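Local coordinates for enterobactin synthetase component F-related protein (Vibrio cholerae serotype O1, PDB 4OXI), which is an adenylation-domain protein, captured with glycyl-adenosine-5'-phosphate, that probably uses ATP to activate glycine in a lipopolysaccharide modification pathway, at residues Ile136-Val150 against Leu161-Leu174. Residues are numbered along the deposited sequence; the frame is centred on the assembly and turned at random.
Sequences IQETLIATQCDSIMV and LLETCIDRLHIYAL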
loop_
_atom_site.group_PDB
_atom_site.type_symbol
_atom_site.label_atom_id
_atom_site.label_comp_id
_atom_site.label_asym_id
_atom_site.label_seq_id
_atom_site.Cartn_x
_atom_site.Cartn_y
_atom_site.Cartn_z
ATOM N N ILE A 136 -7.978 14.196 -7.761
ATOM C CA ILE A 136 -7.081 14.835 -6.800
ATOM C C ILE A 136 -7.849 15.853 -5.963
ATOM O O ILE A 136 -7.711 15.880 -4.733
ATOM C CB ILE A 136 -5.887 15.524 -7.504
ATOM C CG1 ILE A 136 -5.000 14.479 -8.181
ATOM C CG2 ILE A 136 -5.062 16.335 -6.508
ATOM C CD1 ILE A 136 -3.889 15.061 -9.043
ATOM N N GLN A 137 -8.670 16.671 -6.627
ATOM C CA GLN A 137 -9.521 17.655 -5.943
ATOM C C GLN A 137 -10.423 16.961 -4.920
ATOM O O GLN A 137 -10.542 17.412 -3.778
ATOM C CB GLN A 137 -10.388 18.436 -6.952
ATOM C CG GLN A 137 -9.793 19.741 -7.499
ATOM C CD GLN A 137 -10.511 20.259 -8.781
ATOM O OE1 GLN A 137 -11.250 19.517 -9.440
ATOM N NE2 GLN A 137 -10.274 21.527 -9.135
ATOM N N GLU A 138 -11.052 15.857 -5.323
ATOM C CA GLU A 138 -11.923 15.116 -4.411
ATOM C C GLU A 138 -11.130 14.643 -3.189
ATOM O O GLU A 138 -11.610 14.719 -2.054
ATOM C CB GLU A 138 -12.599 13.941 -5.137
ATOM C CG GLU A 138 -13.781 13.282 -4.376
ATOM C CD GLU A 138 -13.353 12.284 -3.268
ATOM O OE1 GLU A 138 -14.167 12.039 -2.331
ATOM O OE2 GLU A 138 -12.220 11.725 -3.340
ATOM N N THR A 139 -9.903 14.190 -3.417
ATOM C CA THR A 139 -9.052 13.726 -2.320
ATOM C C THR A 139 -8.658 14.845 -1.351
ATOM O O THR A 139 -8.762 14.674 -0.134
ATOM C CB THR A 139 -7.779 13.061 -2.851
ATOM O OG1 THR A 139 -8.141 11.899 -3.604
ATOM C CG2 THR A 139 -6.860 12.657 -1.696
ATOM N N LEU A 140 -8.213 15.982 -1.886
ATOM C CA LEU A 140 -7.846 17.135 -1.058
ATOM C C LEU A 140 -9.026 17.611 -0.221
ATOM O O LEU A 140 -8.877 18.005 0.946
ATOM C CB LEU A 140 -7.362 18.288 -1.941
ATOM C CG LEU A 140 -6.119 18.003 -2.786
ATOM C CD1 LEU A 140 -5.774 19.218 -3.618
ATOM C CD2 LEU A 140 -4.940 17.623 -1.891
ATOM N N ILE A 141 -10.207 17.573 -0.821
ATOM C CA ILE A 141 -11.404 17.994 -0.115
ATOM C C ILE A 141 -11.748 16.991 0.983
ATOM O O ILE A 141 -11.932 17.371 2.137
ATOM C CB ILE A 141 -12.588 18.172 -1.070
ATOM C CG1 ILE A 141 -12.463 19.505 -1.808
ATOM C CG2 ILE A 141 -13.889 18.154 -0.298
ATOM C CD1 ILE A 141 -13.320 19.575 -3.075
ATOM N N ALA A 142 -11.810 15.712 0.631
ATOM C CA ALA A 142 -12.164 14.686 1.610
ATOM C C ALA A 142 -11.191 14.646 2.797
ATOM O O ALA A 142 -11.602 14.388 3.931
ATOM C CB ALA A 142 -12.256 13.321 0.945
ATOM N N THR A 143 -9.910 14.907 2.540
ATOM C CA THR A 143 -8.916 14.859 3.605
ATOM C C THR A 143 -8.584 16.244 4.180
ATOM O O THR A 143 -7.650 16.371 4.975
ATOM C CB THR A 143 -7.614 14.197 3.129
ATOM O OG1 THR A 143 -7.058 14.966 2.061
ATOM C CG2 THR A 143 -7.871 12.789 2.630
ATOM N N GLN A 144 -9.343 17.270 3.786
ATOM C CA GLN A 144 -9.123 18.636 4.276
ATOM C C GLN A 144 -7.657 19.038 4.196
ATOM O O GLN A 144 -7.096 19.552 5.157
ATOM C CB GLN A 144 -9.592 18.815 5.734
ATOM C CG GLN A 144 -11.101 18.936 5.924
ATOM C CD GLN A 144 -11.741 17.611 6.261
ATOM O OE1 GLN A 144 -11.275 16.889 7.152
ATOM N NE2 GLN A 144 -12.810 17.266 5.540
ATOM N N CYS A 145 -7.043 18.807 3.046
ATOM C CA CYS A 145 -5.626 19.048 2.875
ATOM C C CYS A 145 -5.428 20.132 1.830
ATOM O O CYS A 145 -5.976 20.047 0.732
ATOM C CB CYS A 145 -4.964 17.746 2.417
ATOM S SG CYS A 145 -3.307 17.951 1.768
ATOM N N ASP A 146 -4.661 21.162 2.160
ATOM C CA ASP A 146 -4.392 22.203 1.177
ATOM C C ASP A 146 -2.897 22.375 0.931
ATOM O O ASP A 146 -2.463 23.458 0.550
ATOM C CB ASP A 146 -5.007 23.535 1.615
ATOM C CG ASP A 146 -4.400 24.070 2.904
ATOM O OD1 ASP A 146 -3.547 23.379 3.520
ATOM O OD2 ASP A 146 -4.784 25.195 3.309
ATOM N N SER A 147 -2.114 21.324 1.179
ATOM C CA SER A 147 -0.663 21.395 1.009
ATOM C C SER A 147 -0.198 20.236 0.152
ATOM O O SER A 147 -0.570 19.087 0.396
ATOM C CB SER A 147 0.041 21.359 2.363
ATOM O OG SER A 147 -0.387 22.448 3.171
ATOM N N ILE A 148 0.591 20.539 -0.874
ATOM C CA ILE A 148 1.011 19.514 -1.811
ATOM C C ILE A 148 2.504 19.577 -2.094
ATOM O O ILE A 148 3.030 20.644 -2.465
ATOM C CB ILE A 148 0.270 19.648 -3.142
ATOM C CG1 ILE A 148 -1.228 19.811 -2.909
ATOM C CG2 ILE A 148 0.505 18.400 -4.019
ATOM C CD1 ILE A 148 -2.034 19.846 -4.238
ATOM N N MET A 149 3.178 18.438 -1.919
ATOM C CA MET A 149 4.584 18.311 -2.291
ATOM C C MET A 149 4.697 17.857 -3.734
ATOM O O MET A 149 4.112 16.835 -4.123
ATOM C CB MET A 149 5.286 17.271 -1.419
ATOM C CG MET A 149 6.768 17.173 -1.704
ATOM S SD MET A 149 7.653 18.431 -0.781
ATOM C CE MET A 149 9.320 18.152 -1.378
ATOM N N VAL A 150 5.466 18.597 -4.523
ATOM C CA VAL A 150 5.589 18.300 -5.944
ATOM C C VAL A 150 7.057 18.163 -6.302
ATOM O O VAL A 150 7.931 18.327 -5.440
ATOM C CB VAL A 150 4.918 19.406 -6.812
ATOM C CG1 VAL A 150 3.491 19.640 -6.351
ATOM C CG2 VAL A 150 5.702 20.720 -6.733
ATOM N N LEU A 161 -4.366 21.159 -12.085
ATOM C CA LEU A 161 -5.036 21.253 -10.790
ATOM C C LEU A 161 -5.199 22.704 -10.384
ATOM O O LEU A 161 -6.260 23.113 -9.941
ATOM C CB LEU A 161 -4.250 20.505 -9.701
ATOM C CG LEU A 161 -4.877 20.560 -8.302
ATOM C CD1 LEU A 161 -6.240 19.908 -8.347
ATOM C CD2 LEU A 161 -3.994 19.881 -7.240
ATOM N N LEU A 162 -4.129 23.478 -10.508
ATOM C CA LEU A 162 -4.151 24.860 -10.036
ATOM C C LEU A 162 -5.147 25.674 -10.844
ATOM O O LEU A 162 -5.783 26.591 -10.331
ATOM C CB LEU A 162 -2.759 25.483 -10.134
ATOM C CG LEU A 162 -1.727 24.852 -9.197
ATOM C CD1 LEU A 162 -0.404 25.567 -9.304
ATOM C CD2 LEU A 162 -2.237 24.881 -7.768
ATOM N N GLU A 163 -5.289 25.316 -12.112
ATOM C CA GLU A 163 -6.200 26.018 -12.996
ATOM C C GLU A 163 -7.647 25.963 -12.513
ATOM O O GLU A 163 -8.370 26.947 -12.630
ATOM C CB GLU A 163 -6.089 25.469 -14.424
ATOM C CG GLU A 163 -7.124 26.037 -15.386
ATOM C CD GLU A 163 -6.774 27.439 -15.891
ATOM O OE1 GLU A 163 -5.807 28.051 -15.373
ATOM O OE2 GLU A 163 -7.464 27.923 -16.821
ATOM N N THR A 164 -8.082 24.833 -11.959
ATOM C CA THR A 164 -9.498 24.729 -11.594
ATOM C C THR A 164 -9.804 24.853 -10.105
ATOM O O THR A 164 -10.909 25.258 -9.737
ATOM C CB THR A 164 -10.140 23.442 -12.117
ATOM O OG1 THR A 164 -9.458 22.316 -11.562
ATOM C CG2 THR A 164 -10.063 23.389 -13.630
ATOM N N CYS A 165 -8.850 24.481 -9.252
ATOM C CA CYS A 165 -9.049 24.606 -7.810
ATOM C C CYS A 165 -9.230 26.084 -7.421
ATOM O O CYS A 165 -8.381 26.928 -7.725
ATOM C CB CYS A 165 -7.880 23.966 -7.047
ATOM S SG CYS A 165 -8.166 23.871 -5.262
ATOM N N ILE A 166 -10.350 26.408 -6.781
ATOM C CA ILE A 166 -10.606 27.800 -6.388
ATOM C C ILE A 166 -9.929 28.182 -5.063
ATOM O O ILE A 166 -9.420 29.300 -4.910
ATOM C CB ILE A 166 -12.106 28.111 -6.284
ATOM C CG1 ILE A 166 -12.846 27.651 -7.540
ATOM C CG2 ILE A 166 -12.310 29.608 -6.067
ATOM C CD1 ILE A 166 -12.481 28.455 -8.779
ATOM N N ASP A 167 -9.922 27.249 -4.114
ATOM C CA ASP A 167 -9.279 27.463 -2.818
ATOM C C ASP A 167 -7.758 27.593 -2.958
ATOM O O ASP A 167 -7.160 26.926 -3.790
ATOM C CB ASP A 167 -9.635 26.306 -1.870
ATOM C CG ASP A 167 -11.125 26.254 -1.537
ATOM O OD1 ASP A 167 -11.720 27.326 -1.284
ATOM O OD2 ASP A 167 -11.703 25.142 -1.533
ATOM N N ARG A 168 -7.141 28.449 -2.150
ATOM C CA ARG A 168 -5.689 28.616 -2.168
ATOM C C ARG A 168 -4.974 27.328 -1.766
ATOM O O ARG A 168 -5.197 26.804 -0.672
ATOM C CB ARG A 168 -5.252 29.757 -1.231
ATOM C CG ARG A 168 -3.723 29.917 -1.107
ATOM C CD ARG A 168 -3.320 31.264 -0.476
ATOM N NE ARG A 168 -3.863 32.398 -1.229
ATOM C CZ ARG A 168 -3.273 32.954 -2.292
ATOM N NH1 ARG A 168 -2.102 32.491 -2.732
ATOM N NH2 ARG A 168 -3.856 33.975 -2.922
ATOM N N LEU A 169 -4.109 26.820 -2.645
ATOM C CA LEU A 169 -3.302 25.646 -2.315
ATOM C C LEU A 169 -1.889 26.090 -1.979
ATOM O O LEU A 169 -1.413 27.105 -2.485
ATOM C CB LEU A 169 -3.266 24.651 -3.475
ATOM C CG LEU A 169 -4.584 23.965 -3.812
ATOM C CD1 LEU A 169 -4.392 22.977 -4.954
ATOM C CD2 LEU A 169 -5.147 23.272 -2.578
ATOM N N HIS A 170 -1.228 25.335 -1.110
ATOM C CA HIS A 170 0.154 25.617 -0.757
ATOM C C HIS A 170 1.069 24.527 -1.299
ATOM O O HIS A 170 0.987 23.354 -0.896
ATOM C CB HIS A 170 0.278 25.788 0.751
ATOM C CG HIS A 170 -0.427 27.009 1.258
ATOM N ND1 HIS A 170 0.226 28.205 1.481
ATOM C CD2 HIS A 170 -1.735 27.231 1.539
ATOM C CE1 HIS A 170 -0.649 29.106 1.894
ATOM N NE2 HIS A 170 -1.842 28.538 1.946
ATOM N N ILE A 171 1.912 24.932 -2.245
ATOM C CA ILE A 171 2.714 24.019 -3.038
ATOM C C ILE A 171 4.140 24.004 -2.512
ATOM O O ILE A 171 4.754 25.065 -2.356
ATOM C CB ILE A 171 2.743 24.484 -4.492
ATOM C CG1 ILE A 171 1.324 24.746 -4.991
ATOM C CG2 ILE A 171 3.460 23.474 -5.371
ATOM C CD1 ILE A 171 0.417 23.536 -4.930
ATOM N N TYR A 172 4.672 22.810 -2.233
ATOM C CA TYR A 172 6.019 22.706 -1.703
ATOM C C TYR A 172 6.920 21.989 -2.682
ATOM O O TYR A 172 6.490 21.057 -3.354
ATOM C CB TYR A 172 6.019 21.990 -0.349
ATOM C CG TYR A 172 5.394 22.825 0.734
ATOM C CD1 TYR A 172 6.173 23.639 1.547
ATOM C CD2 TYR A 172 4.018 22.828 0.929
ATOM C CE1 TYR A 172 5.599 24.428 2.533
ATOM C CE2 TYR A 172 3.441 23.607 1.911
ATOM C CZ TYR A 172 4.236 24.406 2.702
ATOM O OH TYR A 172 3.652 25.178 3.686
ATOM N N ALA A 173 8.173 22.420 -2.764
ATOM C CA ALA A 173 9.143 21.758 -3.632
ATOM C C ALA A 173 10.554 21.998 -3.117
ATOM O O ALA A 173 10.805 22.992 -2.438
ATOM C CB ALA A 173 8.998 22.259 -5.061
ATOM N N LEU A 174 11.469 21.079 -3.423
ATOM C CA LEU A 174 12.881 21.274 -3.100
ATOM C C LEU A 174 13.469 22.361 -4.025
ATOM O O LEU A 174 12.878 22.669 -5.061
ATOM C CB LEU A 174 13.629 19.944 -3.232
ATOM C CG LEU A 174 13.105 18.830 -2.317
ATOM C CD1 LEU A 174 13.701 17.486 -2.707
ATOM C CD2 LEU A 174 13.386 19.145 -0.852
HETATM O O HOH W 1 -5.489 27.715 1.846
HETATM O O HOH W 2 10.724 18.940 -4.936
#
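Ile148 and Tyr172 sit at the middle of a short parallel strand pair. Tyr172 N donates to Ile148 O at 2.7 Å, almost straight at 170°, and Ile148 N in turn donates to His170 O. One bond further on each way, His170 N reaches Asp146 O and Val150 N reaches Tyr172 O. Both ends are stitched by water: one donates to Asp146 OD2 and Arg168 O, the other donates to Val150 O and accepts from Leu174 N. The Asp146 carboxylate lies beside the His170 ring, their planes 60° apart, while His170 ND1 is hydrogen-bonded to His192.

Side chains alternate about this pair. On the face with Ser147 and His170, Met149 has CG anti to its backbone N (chi1 -176°) and a bend at chi2, setting SD 3.9 Å from Tyr172 CB and CE against Leu174 CG. The ring of Tyr172 itself stacks on His192. On the other face Ile148 meets Leu161 tip to tip, CD1 to CD2 at 3.6 Å, and its CD1 also touches Leu169 CD1. Ile136 CG2, 3.8 Å from Leu161 CD2, and Leu140 CD1 close in from helix 133-142.

Where the two helices meet nearer the surface, Gln137 slides past Leu161 in the opposite direction, with Gln137 CG 3.7 Å from Leu161 CD1. Gln137 NE2 makes a weak, bent bond to Thr164 OG1.

Strand 147-149, helix 155-164 and strand 170-173 form a beta-alpha-beta crossover, with helix 133-142 packed beside the crossover helix on one face of a five-stranded parallel sheet, an alpha/beta layering characteristic of the large N-terminal domain of AMP-binding enzymes.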